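Local coordinates for protein nicotinate-nucleotide--dimethylbenzimidazole phosphoribosyltransferase (Thermus thermophilus HB8, PDB 1WX1) that probably catalyses the transfer of phosphoribose from nicotinate mononucleotide to 5,6-dimethylbenzimidazole, giving alpha-ribazole 5'-phosphate for the lower ligand of cobalamin, at residues 113-117 / 142-146. Residues are numbered along the deposited sequence.
Sequences LLKRK and AGREA
Strand 113-115 packs against one turn of helix 133-152 in nearly antiparallel sense: the axes of strand 113-115 and helix segment 142-146 come within 9.9 Å, at 150° between their N-to-C directions. The register sets Leu114 CA 6.8 Å from Ala146 CA and Arg116 CA 6.3 Å from Ala142 CA, so residues two apart in sequence, the second just past the strand's end, meet small residues one helical turn apart, joined by the helical hydrogen bond from Ala146 N to Ala142 O (3.1 Å). Leu113, extended like its two successors, packs on Val98 and Leu107. Leu114 points toward the helix, chi1 t (-150°) with chi2 between wells at 119°; its CD1 lies 4.0 Å from Ala146 CA and 4.3 Å from Ala146 CB, its CD2 3.9 Å from Glu145 CD. Lys115 forms a salt bridge with Asp109. At Arg116 the strand gives way to loop (phi/psi -136/44). Arg116 CB rests 3.7 Å from Ala142 CB, and the m, m, t side chain doubles back so that Arg116 NH1 donates to Lys115 O at 2.7 Å. The guanidinium edge meets Glu145, chi1 and chi2 both t, in a bidentate salt bridge: Arg116 NE donates to Glu145 OE1 at 2.8 Å and Arg116 NH2 to Glu145 OE2 at 2.5 Å. Lys117 then leads away, its amine paired with Asp100. Leu99 of strand 94-100 touches Leu114, Arg116 and Ala142. Outermost in this chain's parallel sheet, strand 113-115 bonds to strand 94-100, and helix 133-152 connects it to strand 157-163: a beta-alpha-beta crossover in the 3-2-1-4-5-6 strand order of a Rossmann-like alpha/beta fold.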
ATOM      1  N   LEU A 113      -8.495   3.984  26.400  1.00 19.42           N
ATOM      2  CA  LEU A 113      -9.176   2.724  26.665  1.00 18.69           C
ATOM      3  C   LEU A 113     -10.615   2.895  27.124  1.00 19.84           C
ATOM      4  O   LEU A 113     -10.902   3.704  28.009  1.00 18.99           O
ATOM      5  CB  LEU A 113      -8.413   1.937  27.734  1.00 16.24           C
ATOM      6  CG  LEU A 113      -9.083   0.674  28.284  1.00 17.71           C
ATOM      7  CD1 LEU A 113      -9.080  -0.433  27.221  1.00 14.82           C
ATOM      8  CD2 LEU A 113      -8.324   0.217  29.526  1.00 18.27           C
ATOM      9  N   LEU A 114     -11.515   2.122  26.522  1.00 17.16           N
ATOM     10  CA  LEU A 114     -12.916   2.146  26.903  1.00 18.85           C
ATOM     11  C   LEU A 114     -13.134   0.823  27.635  1.00 18.24           C
ATOM     12  O   LEU A 114     -13.044  -0.252  27.033  1.00 15.50           O
ATOM     13  CB  LEU A 114     -13.817   2.210  25.664  1.00 22.41           C
ATOM     14  CG  LEU A 114     -15.161   2.924  25.827  1.00 30.11           C
ATOM     15  CD1 LEU A 114     -15.190   4.098  24.866  1.00 32.50           C
ATOM     16  CD2 LEU A 114     -16.321   2.002  25.529  1.00 31.74           C
ATOM     17  N   LYS A 115     -13.410   0.898  28.930  1.00 17.04           N
ATOM     18  CA  LYS A 115     -13.619  -0.312  29.719  1.00 17.70           C
ATOM     19  C   LYS A 115     -15.090  -0.683  29.779  1.00 17.07           C
ATOM     20  O   LYS A 115     -15.870  -0.055  30.489  1.00 15.87           O
ATOM     21  CB  LYS A 115     -13.041  -0.121  31.128  1.00 20.01           C
ATOM     22  CG  LYS A 115     -11.546   0.192  31.098  1.00 20.86           C
ATOM     23  CD  LYS A 115     -10.820  -0.173  32.385  1.00 27.70           C
ATOM     24  CE  LYS A 115     -11.301   0.611  33.580  1.00 28.00           C
ATOM     25  NZ  LYS A 115     -10.470   0.289  34.781  1.00 28.44           N
ATOM     26  N   ARG A 116     -15.464  -1.704  29.008  1.00 15.99           N
ATOM     27  CA  ARG A 116     -16.849  -2.169  28.941  1.00 17.70           C
ATOM     28  C   ARG A 116     -16.904  -3.694  28.986  1.00 17.39           C
ATOM     29  O   ARG A 116     -17.641  -4.325  28.228  1.00 16.13           O
ATOM     30  CB  ARG A 116     -17.492  -1.671  27.644  1.00 18.59           C
ATOM     31  CG  ARG A 116     -17.539  -0.155  27.527  1.00 22.46           C
ATOM     32  CD  ARG A 116     -18.621   0.442  28.421  1.00 25.04           C
ATOM     33  NE  ARG A 116     -18.688   1.900  28.312  1.00 30.03           N
ATOM     34  CZ  ARG A 116     -17.806   2.743  28.846  1.00 34.41           C
ATOM     35  NH1 ARG A 116     -16.770   2.290  29.543  1.00 34.73           N
ATOM     36  NH2 ARG A 116     -17.964   4.052  28.688  1.00 35.27           N
ATOM     37  N   LYS A 117     -16.114  -4.278  29.879  1.00 17.10           N
ATOM     38  CA  LYS A 117     -16.048  -5.728  30.015  1.00 17.27           C
ATOM     39  C   LYS A 117     -17.435  -6.317  30.256  1.00 17.10           C
ATOM     40  O   LYS A 117     -18.084  -6.007  31.254  1.00 17.05           O
ATOM     41  CB  LYS A 117     -15.107  -6.096  31.170  1.00 17.68           C
ATOM     42  CG  LYS A 117     -14.586  -7.523  31.119  1.00 18.44           C
ATOM     43  CD  LYS A 117     -13.842  -7.907  32.403  1.00 19.38           C
ATOM     44  CE  LYS A 117     -12.647  -7.000  32.690  1.00 18.81           C
ATOM     45  NZ  LYS A 117     -11.544  -7.140  31.692  1.00 18.85           N
ATOM     46  N   ALA A 142     -21.155  -1.615  23.072  1.00 12.10           N
ATOM     47  CA  ALA A 142     -19.858  -1.101  23.510  1.00 13.04           C
ATOM     48  C   ALA A 142     -19.065  -0.723  22.262  1.00 12.57           C
ATOM     49  O   ALA A 142     -18.307   0.247  22.265  1.00 11.58           O
ATOM     50  CB  ALA A 142     -19.104  -2.170  24.323  1.00 14.35           C
ATOM     51  N   GLY A 143     -19.246  -1.502  21.199  1.00 14.02           N
ATOM     52  CA  GLY A 143     -18.567  -1.222  19.942  1.00 13.55           C
ATOM     53  C   GLY A 143     -19.068   0.090  19.348  1.00 14.08           C
ATOM     54  O   GLY A 143     -18.278   0.907  18.873  1.00 13.54           O
ATOM     55  N   ARG A 144     -20.384   0.294  19.360  1.00 14.21           N
ATOM     56  CA  ARG A 144     -20.953   1.541  18.847  1.00 15.25           C
ATOM     57  C   ARG A 144     -20.403   2.728  19.643  1.00 14.94           C
ATOM     58  O   ARG A 144     -20.029   3.749  19.071  1.00 13.69           O
ATOM     59  CB  ARG A 144     -22.479   1.544  18.981  1.00 15.97           C
ATOM     60  CG  ARG A 144     -23.237   0.735  17.935  1.00 19.35           C
ATOM     61  CD  ARG A 144     -24.730   0.805  18.234  1.00 21.29           C
ATOM     62  NE  ARG A 144     -25.566   0.276  17.163  1.00 26.37           N
ATOM     63  CZ  ARG A 144     -25.816   0.907  16.018  1.00 26.45           C
ATOM     64  NH1 ARG A 144     -25.291   2.103  15.779  1.00 24.40           N
ATOM     65  NH2 ARG A 144     -26.607   0.345  15.115  1.00 23.48           N
ATOM     66  N   GLU A 145     -20.372   2.585  20.966  1.00 14.56           N
ATOM     67  CA  GLU A 145     -19.886   3.649  21.845  1.00 13.51           C
ATOM     68  C   GLU A 145     -18.452   4.063  21.525  1.00 13.47           C
ATOM     69  O   GLU A 145     -18.145   5.257  21.434  1.00 13.49           O
ATOM     70  CB  GLU A 145     -19.962   3.209  23.313  1.00 14.50           C
ATOM     71  CG  GLU A 145     -19.788   4.361  24.305  1.00 17.03           C
ATOM     72  CD  GLU A 145     -19.720   3.901  25.755  1.00 22.11           C
ATOM     73  OE1 GLU A 145     -20.175   2.778  26.055  1.00 20.59           O
ATOM     74  OE2 GLU A 145     -19.218   4.672  26.599  1.00 21.79           O
ATOM     75  N   ALA A 146     -17.574   3.077  21.367  1.00 11.76           N
ATOM     76  CA  ALA A 146     -16.176   3.353  21.061  1.00 15.33           C
ATOM     77  C   ALA A 146     -16.028   4.033  19.698  1.00 15.12           C
ATOM     78  O   ALA A 146     -15.245   4.972  19.549  1.00 15.42           O
ATOM     79  CB  ALA A 146     -15.363   2.060  21.107  1.00 13.92           C
TER